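Local coordinates for CRISPR protein (PDB 4MJK), which is a Cas5-family CRISPR protein that probably serves as a subunit of an archaeal type I-A Cascade complex, helping to hold the CRISPR RNA, at residues Met217-Ser221 against Gly248-Ala252; Val165-Asp171 against Lys251-Ala255. All coordinates share one frame; numbering follows the deposited sequence.

Contact 1. Residues Met217-Ser221 against Gly248-Ala252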
HETATM    1  N   MSE A 217     -37.346  -6.354   3.706  1.00 56.68           N
HETATM    2  CA  MSE A 217     -37.534  -7.514   2.841  1.00 55.44           C
HETATM    3  C   MSE A 217     -38.203  -7.100   1.540  1.00 55.93           C
HETATM    4  O   MSE A 217     -38.817  -7.918   0.853  1.00 55.98           O
HETATM    5  CB  MSE A 217     -38.360  -8.588   3.553  1.00 57.36           C
HETATM    6  CG  MSE A 217     -37.518  -9.642   4.261  1.00 61.44           C
HETATM    7 SE   MSE A 217     -36.136  -8.862   5.419  1.00 94.81          SE
HETATM    8  CE  MSE A 217     -37.190  -7.464   6.278  1.00 42.40           C
ATOM      9  N   SER A 218     -38.074  -5.820   1.208  1.00 50.69           N
ATOM     10  CA  SER A 218     -38.659  -5.278  -0.008  1.00 50.81           C
ATOM     11  C   SER A 218     -37.689  -4.298  -0.662  1.00 48.43           C
ATOM     12  O   SER A 218     -37.239  -4.509  -1.786  1.00 50.45           O
ATOM     13  CB  SER A 218     -40.003  -4.586   0.286  1.00 54.24           C
ATOM     14  OG  SER A 218     -41.078  -5.493   0.372  1.00 48.43           O
ATOM     15  N   TYR A 219     -37.379  -3.222   0.054  1.00 44.84           N
ATOM     16  CA  TYR A 219     -36.483  -2.197  -0.460  1.00 41.74           C
ATOM     17  C   TYR A 219     -35.044  -2.652  -0.351  1.00 43.38           C
ATOM     18  O   TYR A 219     -34.180  -2.192  -1.094  1.00 47.24           O
ATOM     19  CB  TYR A 219     -36.691  -0.864   0.265  1.00 38.96           C
ATOM     20  CG  TYR A 219     -37.892  -0.098  -0.245  1.00 38.01           C
ATOM     21  CD1 TYR A 219     -37.807   0.670  -1.400  1.00 37.47           C
ATOM     22  CD2 TYR A 219     -39.112  -0.156   0.417  1.00 38.20           C
ATOM     23  CE1 TYR A 219     -38.899   1.365  -1.880  1.00 37.54           C
ATOM     24  CE2 TYR A 219     -40.216   0.538  -0.059  1.00 39.23           C
ATOM     25  CZ  TYR A 219     -40.100   1.300  -1.205  1.00 39.77           C
ATOM     26  OH  TYR A 219     -41.189   1.992  -1.690  1.00 37.43           O
ATOM     27  N   ILE A 220     -34.788  -3.559   0.584  1.00 43.99           N
ATOM     28  CA  ILE A 220     -33.486  -4.206   0.671  1.00 45.65           C
ATOM     29  C   ILE A 220     -33.627  -5.607   0.092  1.00 46.92           C
ATOM     30  O   ILE A 220     -32.634  -6.262  -0.231  1.00 45.64           O
ATOM     31  CB  ILE A 220     -32.983  -4.292   2.119  1.00 40.71           C
ATOM     32  CG1 ILE A 220     -31.462  -4.459   2.132  1.00 39.09           C
ATOM     33  CG2 ILE A 220     -33.677  -5.427   2.858  1.00 42.61           C
ATOM     34  CD1 ILE A 220     -30.713  -3.314   1.453  1.00 37.86           C
ATOM     35  N   SER A 221     -34.886  -6.032  -0.039  1.00 51.90           N
ATOM     36  CA  SER A 221     -35.271  -7.315  -0.631  1.00 50.06           C
ATOM     37  C   SER A 221     -34.110  -8.269  -0.817  1.00 48.54           C
ATOM     38  O   SER A 221     -33.395  -8.612   0.129  1.00 47.99           O
ATOM     39  CB  SER A 221     -35.946  -7.094  -1.992  1.00 50.91           C
ATOM     40  OG  SER A 221     -37.359  -7.025  -1.875  1.00 52.92           O
ATOM     41  N   GLY A 248     -39.450   1.860   7.798  1.00 27.95           N
ATOM     42  CA  GLY A 248     -39.709   0.929   6.714  1.00 24.90           C
ATOM     43  C   GLY A 248     -39.081  -0.416   6.992  1.00 23.24           C
ATOM     44  O   GLY A 248     -39.248  -0.952   8.076  1.00 25.46           O
ATOM     45  N   ASP A 249     -38.355  -0.960   6.018  1.00 23.70           N
ATOM     46  CA  ASP A 249     -37.663  -2.249   6.196  1.00 29.77           C
ATOM     47  C   ASP A 249     -36.369  -2.173   7.037  1.00 27.59           C
ATOM     48  O   ASP A 249     -35.673  -3.180   7.202  1.00 25.97           O
ATOM     49  CB  ASP A 249     -37.324  -2.870   4.832  1.00 32.57           C
ATOM     50  CG  ASP A 249     -38.536  -2.982   3.918  1.00 45.27           C
ATOM     51  OD1 ASP A 249     -39.623  -3.363   4.411  1.00 47.03           O
ATOM     52  OD2 ASP A 249     -38.407  -2.680   2.707  1.00 45.47           O
ATOM     53  N   PHE A 250     -36.044  -0.989   7.553  1.00 23.95           N
ATOM     54  CA  PHE A 250     -34.750  -0.783   8.194  1.00 20.20           C
ATOM     55  C   PHE A 250     -34.893  -0.445   9.658  1.00 22.54           C
ATOM     56  O   PHE A 250     -35.906   0.119  10.070  1.00 20.32           O
ATOM     57  CB  PHE A 250     -33.976   0.333   7.494  1.00 19.41           C
ATOM     58  CG  PHE A 250     -33.619   0.014   6.080  1.00 21.10           C
ATOM     59  CD1 PHE A 250     -34.499   0.317   5.045  1.00 23.64           C
ATOM     60  CD2 PHE A 250     -32.416  -0.614   5.780  1.00 20.08           C
ATOM     61  CE1 PHE A 250     -34.181   0.013   3.736  1.00 24.78           C
ATOM     62  CE2 PHE A 250     -32.088  -0.926   4.476  1.00 25.44           C
ATOM     63  CZ  PHE A 250     -32.969  -0.611   3.447  1.00 27.93           C
ATOM     64  N   LYS A 251     -33.857  -0.783  10.424  1.00 15.90           N
ATOM     65  CA  LYS A 251     -33.798  -0.516  11.850  1.00 17.15           C
ATOM     66  C   LYS A 251     -32.379  -0.112  12.197  1.00 17.70           C
ATOM     67  O   LYS A 251     -31.440  -0.473  11.496  1.00 17.37           O
ATOM     68  CB  LYS A 251     -34.117  -1.776  12.652  1.00 22.18           C
ATOM     69  CG  LYS A 251     -35.490  -2.398  12.389  1.00 24.13           C
ATOM     70  CD  LYS A 251     -36.593  -1.558  13.011  1.00 30.86           C
ATOM     71  CE  LYS A 251     -37.952  -2.219  12.845  1.00 33.41           C
ATOM     72  NZ  LYS A 251     -39.027  -1.287  13.258  1.00 37.12           N
ATOM     73  N   ALA A 252     -32.237   0.600  13.303  1.00 16.79           N
ATOM     74  CA  ALA A 252     -30.945   0.913  13.880  1.00 17.19           C
ATOM     75  C   ALA A 252     -30.643  -0.077  15.000  1.00 19.75           C
ATOM     76  O   ALA A 252     -31.525  -0.399  15.805  1.00 21.57           O
ATOM     77  CB  ALA A 252     -30.962   2.327  14.426  1.00 17.72           C
TER
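Asp249 reaches across to Tyr219 with its carboxylate, and the two side chains cross at about a right angle, the carboxylate and ring planes 37° apart. Its oxygen OD2 accepts the backbone N of Tyr219 at 2.9 Å in a nearly straight bond (172° at the hydrogen), the N-H arriving close to the line of the C-O bond. The same oxygen lies at the edge of the Tyr219 ring, in its plane, 3.5 Å from CD2, and equally far from CB of Ser218. One oxygen thus takes a backbone hydrogen bond and sits close to two successive loop side chains. That loop connects strand 196-202 to strand 225-231, whereas Asp249 stands immediately ahead of strand 250-255, which pairs in antiparallel fashion with strand 258-263 at the rim of the main sheet of this Cas5 protein; the backbone of Asp249 is itself hydrogen-bonded to Cys264. Beside the polar grip runs an apolar one. Ile220 holds CG1 anti to its backbone N (chi1 -158°), and with a bend at chi2 CD1 comes to the far end of the Phe250 ring, 4.0 Å from CZ, while its CB approaches that same atom to 3.9 Å. Tyr219 adds a looser touch through CB, 4.4 Å from CE1 of Phe250. Both Ile220 and Phe250 are buried: Phe205 and Arg263 also meet the isoleucine, and Glu183 touches the phenylalanine.

Contact 2. Residues Val165-Asp171 against Lys251-Ala255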
ATOM      1  N   VAL A 165     -21.396  -8.263  21.527  1.00 21.46           N
ATOM      2  CA  VAL A 165     -22.241  -7.343  22.289  1.00 24.00           C
ATOM      3  C   VAL A 165     -23.721  -7.653  22.121  1.00 25.50           C
ATOM      4  O   VAL A 165     -24.146  -8.156  21.084  1.00 22.45           O
ATOM      5  CB  VAL A 165     -22.016  -5.874  21.871  1.00 25.61           C
ATOM      6  CG1 VAL A 165     -20.623  -5.403  22.270  1.00 28.55           C
ATOM      7  CG2 VAL A 165     -22.250  -5.705  20.367  1.00 21.64           C
ATOM      8  N   LYS A 166     -24.503  -7.363  23.157  1.00 24.06           N
ATOM      9  CA  LYS A 166     -25.949  -7.409  23.035  1.00 28.62           C
ATOM     10  C   LYS A 166     -26.373  -6.109  22.355  1.00 22.72           C
ATOM     11  O   LYS A 166     -25.821  -5.053  22.643  1.00 26.11           O
ATOM     12  CB  LYS A 166     -26.596  -7.557  24.416  1.00 31.79           C
ATOM     13  CG  LYS A 166     -25.935  -8.628  25.276  1.00 36.08           C
ATOM     14  CD  LYS A 166     -26.612  -8.799  26.637  1.00 42.49           C
ATOM     15  CE  LYS A 166     -27.699  -9.859  26.584  1.00 46.99           C
ATOM     16  NZ  LYS A 166     -27.179 -11.165  26.064  1.00 51.60           N
ATOM     17  N   VAL A 167     -27.312  -6.185  21.421  1.00 21.34           N
ATOM     18  CA  VAL A 167     -27.789  -4.978  20.741  1.00 22.63           C
ATOM     19  C   VAL A 167     -29.275  -4.709  21.007  1.00 25.57           C
ATOM     20  O   VAL A 167     -30.044  -5.633  21.280  1.00 22.33           O
ATOM     21  CB  VAL A 167     -27.541  -5.030  19.205  1.00 20.31           C
ATOM     22  CG1 VAL A 167     -26.067  -5.197  18.914  1.00 19.23           C
ATOM     23  CG2 VAL A 167     -28.334  -6.157  18.553  1.00 22.73           C
ATOM     24  N   THR A 168     -29.659  -3.439  20.934  1.00 22.79           N
ATOM     25  CA  THR A 168     -31.055  -3.026  21.023  1.00 21.68           C
ATOM     26  C   THR A 168     -31.522  -2.540  19.656  1.00 25.67           C
ATOM     27  O   THR A 168     -30.792  -1.821  18.971  1.00 22.20           O
ATOM     28  CB  THR A 168     -31.215  -1.858  22.014  1.00 27.07           C
ATOM     29  OG1 THR A 168     -30.769  -2.270  23.310  1.00 28.78           O
ATOM     30  CG2 THR A 168     -32.667  -1.415  22.096  1.00 28.54           C
ATOM     31  N   GLN A 169     -32.732  -2.920  19.255  1.00 23.39           N
ATOM     32  CA  GLN A 169     -33.271  -2.483  17.970  1.00 25.16           C
ATOM     33  C   GLN A 169     -34.097  -1.215  18.152  1.00 29.99           C
ATOM     34  O   GLN A 169     -35.011  -1.184  18.980  1.00 30.52           O
ATOM     35  CB  GLN A 169     -34.135  -3.584  17.351  1.00 27.46           C
ATOM     36  CG  GLN A 169     -34.396  -3.411  15.859  1.00 28.25           C
ATOM     37  CD  GLN A 169     -35.213  -4.552  15.266  1.00 34.97           C
ATOM     38  OE1 GLN A 169     -35.027  -4.932  14.106  1.00 37.47           O
ATOM     39  NE2 GLN A 169     -36.128  -5.099  16.057  1.00 38.24           N
ATOM     40  N   LYS A 170     -33.778  -0.177  17.381  1.00 23.98           N
ATOM     41  CA  LYS A 170     -34.500   1.096  17.442  1.00 26.29           C
ATOM     42  C   LYS A 170     -34.926   1.545  16.044  1.00 25.97           C
ATOM     43  O   LYS A 170     -34.392   1.075  15.041  1.00 23.87           O
ATOM     44  CB  LYS A 170     -33.618   2.181  18.067  1.00 28.84           C
ATOM     45  CG  LYS A 170     -33.000   1.819  19.424  1.00 33.65           C
ATOM     46  CD  LYS A 170     -33.805   2.386  20.593  1.00 40.96           C
ATOM     47  CE  LYS A 170     -33.195   2.010  21.950  1.00 41.16           C
ATOM     48  NZ  LYS A 170     -31.847   2.626  22.163  1.00 43.09           N
ATOM     49  N   ASP A 171     -35.901   2.448  15.971  1.00 27.72           N
ATOM     50  CA  ASP A 171     -36.158   3.161  14.723  1.00 24.20           C
ATOM     51  C   ASP A 171     -36.379   4.651  14.997  1.00 24.91           C
ATOM     52  O   ASP A 171     -36.216   5.102  16.133  1.00 25.83           O
ATOM     53  CB  ASP A 171     -37.290   2.524  13.906  1.00 29.95           C
ATOM     54  CG  ASP A 171     -38.618   2.525  14.636  1.00 35.14           C
ATOM     55  OD1 ASP A 171     -38.808   3.379  15.526  1.00 31.20           O
ATOM     56  OD2 ASP A 171     -39.471   1.674  14.305  1.00 38.08           O
ATOM     57  N   LYS A 251     -33.857  -0.783  10.424  1.00 15.90           N
ATOM     58  CA  LYS A 251     -33.798  -0.516  11.850  1.00 17.15           C
ATOM     59  C   LYS A 251     -32.379  -0.112  12.197  1.00 17.70           C
ATOM     60  O   LYS A 251     -31.440  -0.473  11.496  1.00 17.37           O
ATOM     61  CB  LYS A 251     -34.117  -1.776  12.652  1.00 22.18           C
ATOM     62  CG  LYS A 251     -35.490  -2.398  12.389  1.00 24.13           C
ATOM     63  CD  LYS A 251     -36.593  -1.558  13.011  1.00 30.86           C
ATOM     64  CE  LYS A 251     -37.952  -2.219  12.845  1.00 33.41           C
ATOM     65  NZ  LYS A 251     -39.027  -1.287  13.258  1.00 37.12           N
ATOM     66  N   ALA A 252     -32.237   0.600  13.303  1.00 16.79           N
ATOM     67  CA  ALA A 252     -30.945   0.913  13.880  1.00 17.19           C
ATOM     68  C   ALA A 252     -30.643  -0.077  15.000  1.00 19.75           C
ATOM     69  O   ALA A 252     -31.525  -0.399  15.805  1.00 21.57           O
ATOM     70  CB  ALA A 252     -30.962   2.327  14.426  1.00 17.72           C
ATOM     71  N   TYR A 253     -29.407  -0.566  15.054  1.00 14.11           N
ATOM     72  CA  TYR A 253     -29.007  -1.487  16.112  1.00 15.39           C
ATOM     73  C   TYR A 253     -27.947  -0.823  16.961  1.00 17.81           C
ATOM     74  O   TYR A 253     -26.965  -0.298  16.437  1.00 13.98           O
ATOM     75  CB  TYR A 253     -28.488  -2.809  15.536  1.00 16.46           C
ATOM     76  CG  TYR A 253     -29.544  -3.564  14.786  1.00 16.02           C
ATOM     77  CD1 TYR A 253     -30.361  -4.487  15.432  1.00 19.52           C
ATOM     78  CD2 TYR A 253     -29.760  -3.333  13.431  1.00 17.99           C
ATOM     79  CE1 TYR A 253     -31.352  -5.172  14.743  1.00 21.50           C
ATOM     80  CE2 TYR A 253     -30.741  -4.021  12.731  1.00 18.03           C
ATOM     81  CZ  TYR A 253     -31.539  -4.930  13.398  1.00 21.16           C
ATOM     82  OH  TYR A 253     -32.522  -5.603  12.710  1.00 24.86           O
ATOM     83  N   GLU A 254     -28.162  -0.824  18.271  1.00 16.95           N
ATOM     84  CA  GLU A 254     -27.319  -0.052  19.167  1.00 20.55           C
ATOM     85  C   GLU A 254     -26.714  -0.900  20.273  1.00 20.43           C
ATOM     86  O   GLU A 254     -27.381  -1.769  20.847  1.00 21.77           O
ATOM     87  CB  GLU A 254     -28.097   1.137  19.767  1.00 24.45           C
ATOM     88  CG  GLU A 254     -27.292   1.934  20.803  1.00 28.43           C
ATOM     89  CD  GLU A 254     -27.945   3.263  21.182  1.00 38.37           C
ATOM     90  OE1 GLU A 254     -29.153   3.435  20.904  1.00 42.97           O
ATOM     91  OE2 GLU A 254     -27.247   4.134  21.758  1.00 38.07           O
ATOM     92  N   ALA A 255     -25.437  -0.652  20.545  1.00 20.34           N
ATOM     93  CA  ALA A 255     -24.743  -1.244  21.679  1.00 24.17           C
ATOM     94  C   ALA A 255     -23.928  -0.134  22.316  1.00 26.81           C
ATOM     95  O   ALA A 255     -22.906   0.290  21.771  1.00 21.57           O
ATOM     96  CB  ALA A 255     -23.830  -2.381  21.224  1.00 19.77           C
TER
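The Tyr253 ring and the Gln169 amide lie side by side and point the same way, their planes 32° apart. Gln169 CG rests 3.7 Å from CE1 of the ring, and its chain, extended beyond CG, carries OE1 obliquely to within 2.9 Å of Tyr253 OH; the hydroxyl's stronger partner is the carbonyl of Arg263. OE1 also approaches Lys251 CG at 3.1 Å, while Val167 CG2 meets Tyr253 CD1 obliquely. A tyrosine-to-alanine change here would probably leave Gln169 and Val167 without the ring they lean on and the Arg263 carbonyl without its hydroxyl mate. Gln169 and Tyr253 form the non-hydrogen-bonded pair of an antiparallel ladder, flanked by the hydrogen-bonded pairs Thr168-Glu254 and Lys170-Ala252. The ladder adds strand 250-255 to the fourth strand of a sheet whose first four strands follow the ferredoxin-like order, consistent with a RAMP protein. The tyrosine also packs on Val133 and Leu67 within that sheet. On the face bearing Thr168 and Ala252, the bent chain of Lys170 brings NZ 3.1 Å from Glu254 OE1 in a weakly bonded salt bridge. A similar one joins Lys251 NZ to Asp171 OD2 (3.2 Å) where the ladder ends.

In the fold
Strand 250-255 is common to both contacts, whose segments overlap at Lys251 and Ala252 and whose centres are about 15 Å apart. Contact 1 meets the start of this strand from the loop before strand 225-231; contact 2 pairs the rest of it with strand 157-170. Along the chain the partners come as 165-171, then 217-221, and both contacts close on the strand near the C terminus. Strand 250-255 lies between strands 157-170 and 258-263 in the six-stranded antiparallel sheet, while its leading end is tied to a loop that emerges from an unmodelled region. The pair illustrates how a late strand can extend a ferredoxin-like sheet while its leading end meets a loop from earlier in a Cas5 chain.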